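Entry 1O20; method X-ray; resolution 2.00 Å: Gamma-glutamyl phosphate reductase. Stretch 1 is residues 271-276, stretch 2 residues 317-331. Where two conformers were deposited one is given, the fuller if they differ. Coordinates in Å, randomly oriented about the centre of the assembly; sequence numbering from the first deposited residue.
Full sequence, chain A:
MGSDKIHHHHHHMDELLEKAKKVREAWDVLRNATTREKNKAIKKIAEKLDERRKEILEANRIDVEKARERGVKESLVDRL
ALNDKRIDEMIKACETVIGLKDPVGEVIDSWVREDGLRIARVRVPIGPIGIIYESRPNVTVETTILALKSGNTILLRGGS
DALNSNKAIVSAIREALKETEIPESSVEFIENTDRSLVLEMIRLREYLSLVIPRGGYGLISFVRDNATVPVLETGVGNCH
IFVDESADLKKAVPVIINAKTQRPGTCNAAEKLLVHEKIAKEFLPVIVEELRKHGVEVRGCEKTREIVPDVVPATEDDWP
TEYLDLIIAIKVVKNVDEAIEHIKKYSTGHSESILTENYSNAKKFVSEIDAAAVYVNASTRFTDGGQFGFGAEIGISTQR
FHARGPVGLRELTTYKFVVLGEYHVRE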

ATOM      1  N   GLU A 271      13.123   8.517   7.494  1.00 16.59           N
ATOM      2  CA  GLU A 271      13.299   9.942   7.238  1.00 17.19           C
ATOM      3  C   GLU A 271      13.999  10.642   8.395  1.00 15.73           C
ATOM      4  O   GLU A 271      14.590  11.735   8.231  1.00 15.14           O
ATOM      5  N   LYS A 272      13.939  10.007   9.560  1.00 14.21           N
ATOM      6  CA  LYS A 272      14.360  10.614  10.813  1.00 14.34           C
ATOM      7  C   LYS A 272      15.151   9.654  11.673  1.00 15.33           C
ATOM      8  O   LYS A 272      14.797   8.460  11.787  1.00 15.70           O
ATOM      9  N   LEU A 273      16.224  10.157  12.263  1.00 14.14           N
ATOM     10  CA  LEU A 273      17.058   9.357  13.141  1.00 14.85           C
ATOM     11  C   LEU A 273      17.133  10.011  14.502  1.00 15.54           C
ATOM     12  O   LEU A 273      17.596  11.153  14.631  1.00 16.76           O
ATOM     13  N   LEU A 274      16.738   9.273  15.524  1.00 14.71           N
ATOM     14  CA  LEU A 274      16.847   9.734  16.904  1.00 15.00           C
ATOM     15  C   LEU A 274      17.966   8.968  17.566  1.00 15.22           C
ATOM     16  O   LEU A 274      18.037   7.725  17.422  1.00 15.00           O
ATOM     17  N   VAL A 275      18.813   9.660  18.328  1.00 14.58           N
ATOM     18  CA  VAL A 275      20.035   9.041  18.862  1.00 15.67           C
ATOM     19  C   VAL A 275      20.194   9.365  20.333  1.00 16.06           C
ATOM     20  O   VAL A 275      20.169  10.541  20.688  1.00 15.16           O
ATOM     21  N   HIS A 276      20.378   8.327  21.162  1.00 16.64           N
ATOM     22  CA  HIS A 276      20.550   8.460  22.619  1.00 17.10           C
ATOM     23  C   HIS A 276      21.787   9.288  22.908  1.00 17.37           C
ATOM     24  O   HIS A 276      22.865   9.036  22.352  1.00 18.31           O
ATOM     25  N   ASP A 317      10.033  22.802  10.722  1.00 18.71           N
ATOM     26  CA  ASP A 317       9.414  22.105   9.591  1.00 19.04           C
ATOM     27  C   ASP A 317      10.020  20.761   9.218  1.00 18.09           C
ATOM     28  O   ASP A 317       9.350  19.978   8.572  1.00 17.74           O
ATOM     29  N   ASP A 318      11.292  20.518   9.547  1.00 17.40           N
ATOM     30  CA  ASP A 318      11.916  19.238   9.234  1.00 17.21           C
ATOM     31  C   ASP A 318      11.236  18.054   9.931  1.00 16.79           C
ATOM     32  O   ASP A 318      11.071  17.000   9.316  1.00 16.08           O
ATOM     33  N   TRP A 319      10.857  18.223  11.201  1.00 16.74           N
ATOM     34  CA  TRP A 319      10.432  17.101  12.018  1.00 17.14           C
ATOM     35  C   TRP A 319       9.195  16.357  11.466  1.00 17.55           C
ATOM     36  O   TRP A 319       9.211  15.116  11.448  1.00 16.26           O
ATOM     37  N   PRO A 320       8.175  17.070  10.975  1.00 18.46           N
ATOM     38  CA  PRO A 320       7.035  16.412  10.291  1.00 19.55           C
ATOM     39  C   PRO A 320       7.224  15.999   8.819  1.00 20.73           C
ATOM     40  O   PRO A 320       6.402  15.239   8.295  1.00 21.86           O
ATOM     41  N   THR A 321       8.276  16.467   8.162  1.00 20.34           N
ATOM     42  CA  THR A 321       8.381  16.323   6.718  1.00 20.69           C
ATOM     43  C   THR A 321       8.923  14.967   6.299  1.00 20.40           C
ATOM     44  O   THR A 321       9.986  14.565   6.763  1.00 20.59           O
ATOM     45  N   GLU A 322       8.183  14.267   5.431  1.00 20.58           N
ATOM     46  CA  GLU A 322       8.691  13.089   4.725  1.00 21.14           C
ATOM     47  C   GLU A 322       9.421  13.566   3.475  1.00 20.43           C
ATOM     48  O   GLU A 322       8.824  14.155   2.592  1.00 19.86           O
ATOM     49  N   TYR A 323      10.723  13.334   3.417  1.00 20.91           N
ATOM     50  CA  TYR A 323      11.534  13.835   2.316  1.00 20.63           C
ATOM     51  C   TYR A 323      11.351  13.031   1.013  1.00 21.10           C
ATOM     52  O   TYR A 323      11.398  13.617  -0.050  1.00 21.40           O
ATOM     53  N   LEU A 324      11.173  11.711   1.094  1.00 21.48           N
ATOM     54  CA  LEU A 324      11.160  10.831  -0.096  1.00 22.17           C
ATOM     55  C   LEU A 324      12.396  11.131  -0.993  1.00 21.96           C
ATOM     56  O   LEU A 324      12.289  11.313  -2.202  1.00 21.77           O
ATOM     57  N   ASP A 325      13.554  11.225  -0.362  1.00 21.07           N
ATOM     58  CA  ASP A 325      14.795  11.616  -1.042  1.00 20.44           C
ATOM     59  C   ASP A 325      15.924  11.276  -0.097  1.00 20.21           C
ATOM     60  O   ASP A 325      15.683  10.907   1.069  1.00 19.82           O
ATOM     61  N   LEU A 326      17.150  11.378  -0.585  1.00 19.52           N
ATOM     62  CA  LEU A 326      18.330  11.118   0.214  1.00 19.07           C
ATOM     63  C   LEU A 326      18.605  12.311   1.109  1.00 18.32           C
ATOM     64  O   LEU A 326      19.598  13.035   0.950  1.00 17.38           O
ATOM     65  N   ILE A 327      17.671  12.531   2.027  1.00 18.18           N
ATOM     66  CA  ILE A 327      17.759  13.563   3.048  1.00 17.06           C
ATOM     67  C   ILE A 327      17.327  12.886   4.366  1.00 16.64           C
ATOM     68  O   ILE A 327      16.471  11.965   4.372  1.00 15.05           O
ATOM     69  N   ILE A 328      17.923  13.319   5.465  1.00 14.29           N
ATOM     70  CA  ILE A 328      17.563  12.765   6.767  1.00 14.69           C
ATOM     71  C   ILE A 328      17.723  13.844   7.822  1.00 14.23           C
ATOM     72  O   ILE A 328      18.609  14.719   7.719  1.00 14.19           O
ATOM     73  N   ALA A 329      16.854  13.853   8.822  1.00 14.04           N
ATOM     74  CA  ALA A 329      17.075  14.743   9.955  1.00 13.94           C
ATOM     75  C   ALA A 329      17.352  13.934  11.204  1.00 14.57           C
ATOM     76  O   ALA A 329      16.702  12.899  11.461  1.00 14.48           O
ATOM     77  N   ILE A 330      18.346  14.382  11.962  1.00 13.84           N
ATOM     78  CA  ILE A 330      18.822  13.653  13.133  1.00 14.46           C
ATOM     79  C   ILE A 330      18.552  14.504  14.333  1.00 14.63           C
ATOM     80  O   ILE A 330      18.843  15.712  14.300  1.00 15.11           O
ATOM     81  N   LYS A 331      17.991  13.913  15.392  1.00 15.28           N
ATOM     82  CA  LYS A 331      17.864  14.568  16.704  1.00 15.71           C
ATOM     83  C   LYS A 331      18.481  13.739  17.833  1.00 15.33           C
ATOM     84  O   LYS A 331      18.278  12.527  17.896  1.00 16.34           O
TER

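Packing of strand 271-276 of gamma-glutamyl phosphate reductase against residues 317-331, whose strand 327-331 runs parallel to it, burying 639 Å² in all. The backbone ladder sets the register: Ala329 N donates to Glu271 O (3.2 Å), Leu273 N to Ala329 O (2.9 Å), Lys331 N to Leu273 O (2.9 Å) and Val275 N to Lys331 O (2.9 Å). Side chains from the first strand then reach back over the loop that precedes the second.

Glu271 has the largest covered area. Its CA-to-CB bond points sideways, but chi1 and chi2, both m, bring the carboxylate to the backbone of the loop. OE2 accepts from Leu324 N at 3.0 Å, and OE1 takes a weak bond from Tyr323 N at 3.2 Å. OE1 also lies at the edge of the Tyr323 ring, 3.3 Å from its CD2.

Lys272, next in area, leaves the sheet on the face shared with Ala329 and Lys331. With chi1 and chi2 m, chi3 between wells at 141° and chi4 p, its chain passes Ala329 (CD to CB, 4.0 Å) and runs between the rings of Trp319 (CD to CE3, 4.2 Å) and Tyr323 (CE to CE2, 3.7 Å). Its NZ donates to three backbone carbonyls, Thr321 O (2.5 Å), Asp318 O (2.7 Å) and Trp319 O (3.0 Å), so a buried ammonium ties down the turn. Tyr323 OH donates to Asp318 OD1 (2.7 Å), bracing the same loop.

Leu273 (chi1 t, chi2 p) occupies the other face with Ile330; its CB meets Ile330 CG1 at 4.1 Å and Ile328 CD1 at 4.2 Å. Val275 CG2 extends this apolar patch to Ile330 CG2 (4.2 Å). Back on the Lys272 face, Leu274 CD2 rests 3.9 Å from Lys331 CB.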

ATOM      1  CB  GLU A 271      11.916  10.579   7.048  1.00 17.20           C
ATOM      2  CG  GLU A 271      11.138   9.980   5.903  1.00 19.79           C
ATOM      3  CD  GLU A 271      11.696  10.342   4.526  1.00 20.68           C
ATOM      4  OE1 GLU A 271      12.720  11.055   4.452  1.00 20.13           O
ATOM      5  OE2 GLU A 271      11.111   9.864   3.519  1.00 20.94           O
ATOM      6  CB  LYS A 272      13.149  11.064  11.621  1.00 14.55           C
ATOM      7  CG  LYS A 272      12.221  12.010  10.911  1.00 13.54           C
ATOM      8  CD  LYS A 272      12.751  13.389  10.646  1.00 16.67           C
ATOM      9  CE  LYS A 272      12.315  13.884   9.257  1.00 14.92           C
ATOM     10  NZ  LYS A 272      10.874  14.278   9.103  1.00 14.42           N
ATOM     11  CB  LEU A 273      18.462   9.200  12.567  1.00 15.18           C
ATOM     12  CG  LEU A 273      19.370   8.194  13.264  1.00 17.14           C
ATOM     13  CD1 LEU A 273      18.905   6.756  13.030  1.00 15.41           C
ATOM     14  CD2 LEU A 273      20.791   8.382  12.741  1.00 21.06           C
ATOM     15  CB  LEU A 274      15.533   9.492  17.667  1.00 14.40           C
ATOM     16  CG  LEU A 274      14.254  10.002  17.008  1.00 14.50           C
ATOM     17  CD1 LEU A 274      12.982   9.742  17.901  1.00 14.63           C
ATOM     18  CD2 LEU A 274      14.341  11.433  16.711  1.00 15.86           C
ATOM     19  CB  VAL A 275      21.311   9.560  18.140  1.00 14.95           C
ATOM     20  CG1 VAL A 275      22.558   8.950  18.726  1.00 15.59           C
ATOM     21  CG2 VAL A 275      21.246   9.231  16.660  1.00 17.04           C
ATOM     22  CB  HIS A 276      20.704   7.064  23.265  1.00 17.05           C
ATOM     23  CG  HIS A 276      20.499   7.030  24.754  1.00 17.27           C
ATOM     24  ND1 HIS A 276      21.402   7.553  25.655  1.00 15.54           N
ATOM     25  CD2 HIS A 276      19.511   6.473  25.494  1.00 15.45           C
ATOM     26  CE1 HIS A 276      20.968   7.327  26.884  1.00 19.98           C
ATOM     27  NE2 HIS A 276      19.823   6.666  26.813  1.00 16.07           N
ATOM     28  CB  ASP A 317       9.467  22.988   8.341  1.00 20.16           C
ATOM     29  CG  ASP A 317       8.451  24.143   8.396  1.00 24.29           C
ATOM     30  OD1 ASP A 317       7.536  24.105   9.260  1.00 29.40           O
ATOM     31  OD2 ASP A 317       8.501  25.125   7.635  1.00 30.25           O
ATOM     32  CB  ASP A 318      13.412  19.215   9.550  1.00 17.39           C
ATOM     33  CG  ASP A 318      14.245  19.985   8.531  1.00 17.26           C
ATOM     34  OD1 ASP A 318      14.237  19.636   7.321  1.00 14.79           O
ATOM     35  OD2 ASP A 318      14.913  20.968   8.862  1.00 17.42           O
ATOM     36  CB  TRP A 319      10.308  17.484  13.515  1.00 17.04           C
ATOM     37  CG  TRP A 319      11.572  18.109  13.988  1.00 18.44           C
ATOM     38  CD1 TRP A 319      11.749  19.404  14.398  1.00 19.27           C
ATOM     39  CD2 TRP A 319      12.879  17.519  13.969  1.00 19.76           C
ATOM     40  NE1 TRP A 319      13.078  19.653  14.650  1.00 19.18           N
ATOM     41  CE2 TRP A 319      13.799  18.516  14.410  1.00 18.72           C
ATOM     42  CE3 TRP A 319      13.372  16.252  13.635  1.00 16.97           C
ATOM     43  CZ2 TRP A 319      15.161  18.275  14.543  1.00 18.24           C
ATOM     44  CZ3 TRP A 319      14.744  16.015  13.753  1.00 17.84           C
ATOM     45  CH2 TRP A 319      15.622  17.023  14.197  1.00 15.47           C
ATOM     46  CB  PRO A 320       5.910  17.437  10.397  1.00 19.18           C
ATOM     47  CG  PRO A 320       6.550  18.725  10.646  1.00 19.73           C
ATOM     48  CD  PRO A 320       7.937  18.508  11.162  1.00 18.50           C
ATOM     49  CB  THR A 321       9.307  17.412   6.182  1.00 21.01           C
ATOM     50  OG1 THR A 321       8.740  18.682   6.464  1.00 21.88           O
ATOM     51  CG2 THR A 321       9.400  17.363   4.636  1.00 22.18           C
ATOM     52  CB  GLU A 322       7.545  12.148   4.334  1.00 21.63           C
ATOM     53  CG  GLU A 322       8.021  10.874   3.648  1.00 24.79           C
ATOM     54  CD  GLU A 322       6.889  10.019   3.108  1.00 26.61           C
ATOM     55  OE1 GLU A 322       6.020  10.576   2.434  1.00 30.37           O
ATOM     56  OE2 GLU A 322       6.881   8.783   3.332  1.00 28.66           O
ATOM     57  CB  TYR A 323      13.016  13.854   2.715  1.00 20.47           C
ATOM     58  CG  TYR A 323      13.330  14.665   3.960  1.00 18.76           C
ATOM     59  CD1 TYR A 323      13.129  16.036   3.992  1.00 17.07           C
ATOM     60  CD2 TYR A 323      13.827  14.061   5.104  1.00 16.74           C
ATOM     61  CE1 TYR A 323      13.449  16.773   5.106  1.00 16.83           C
ATOM     62  CE2 TYR A 323      14.134  14.803   6.220  1.00 14.84           C
ATOM     63  CZ  TYR A 323      13.943  16.149   6.223  1.00 15.19           C
ATOM     64  OH  TYR A 323      14.255  16.918   7.343  1.00 13.38           O
ATOM     65  CB  LEU A 324       9.882  11.044  -0.905  1.00 23.56           C
ATOM     66  CG  LEU A 324       8.689  10.044  -0.816  1.00 26.55           C
ATOM     67  CD1 LEU A 324       8.699   9.121   0.402  1.00 26.49           C
ATOM     68  CD2 LEU A 324       7.352  10.766  -1.008  1.00 27.10           C
ATOM     69  CB  ASP A 325      14.743  13.122  -1.306  1.00 20.18           C
ATOM     70  CG  ASP A 325      15.635  13.569  -2.440  1.00 21.08           C
ATOM     71  OD1 ASP A 325      16.493  12.788  -2.940  1.00 16.80           O
ATOM     72  OD2 ASP A 325      15.549  14.735  -2.860  1.00 23.85           O
ATOM     73  CB  LEU A 326      19.516  10.819  -0.701  1.00 19.75           C
ATOM     74  CG  LEU A 326      19.361   9.482  -1.403  1.00 22.05           C
ATOM     75  CD1 LEU A 326      20.268   9.412  -2.653  1.00 24.45           C
ATOM     76  CD2 LEU A 326      19.688   8.370  -0.406  1.00 23.75           C
ATOM     77  CB  ILE A 327      16.824  14.725   2.731  1.00 17.38           C
ATOM     78  CG1 ILE A 327      17.067  15.263   1.329  1.00 18.23           C
ATOM     79  CG2 ILE A 327      16.997  15.848   3.766  1.00 17.16           C
ATOM     80  CD1 ILE A 327      16.070  16.308   0.829  1.00 18.91           C
ATOM     81  CB  ILE A 328      18.408  11.469   7.086  1.00 14.92           C
ATOM     82  CG1 ILE A 328      17.706  10.625   8.149  1.00 16.78           C
ATOM     83  CG2 ILE A 328      19.846  11.824   7.490  1.00 15.30           C
ATOM     84  CD1 ILE A 328      18.287   9.247   8.400  1.00 18.99           C
ATOM     85  CB  ALA A 329      15.939  15.688  10.143  1.00 13.91           C
ATOM     86  CB  ILE A 330      20.350  13.364  13.010  1.00 15.01           C
ATOM     87  CG1 ILE A 330      20.649  12.557  11.733  1.00 15.33           C
ATOM     88  CG2 ILE A 330      20.851  12.667  14.254  1.00 16.17           C
ATOM     89  CD1 ILE A 330      22.081  12.115  11.558  1.00 16.94           C
ATOM     90  CB  LYS A 331      16.376  14.781  17.045  1.00 16.60           C
ATOM     91  CG  LYS A 331      16.132  15.294  18.468  1.00 18.95           C
ATOM     92  CD  LYS A 331      14.940  16.230  18.501  1.00 22.84           C
ATOM     93  CE  LYS A 331      14.580  16.758  19.883  0.65 24.52           C
ATOM     94  NZ  LYS A 331      13.195  17.392  19.808  0.65 26.35           N
TER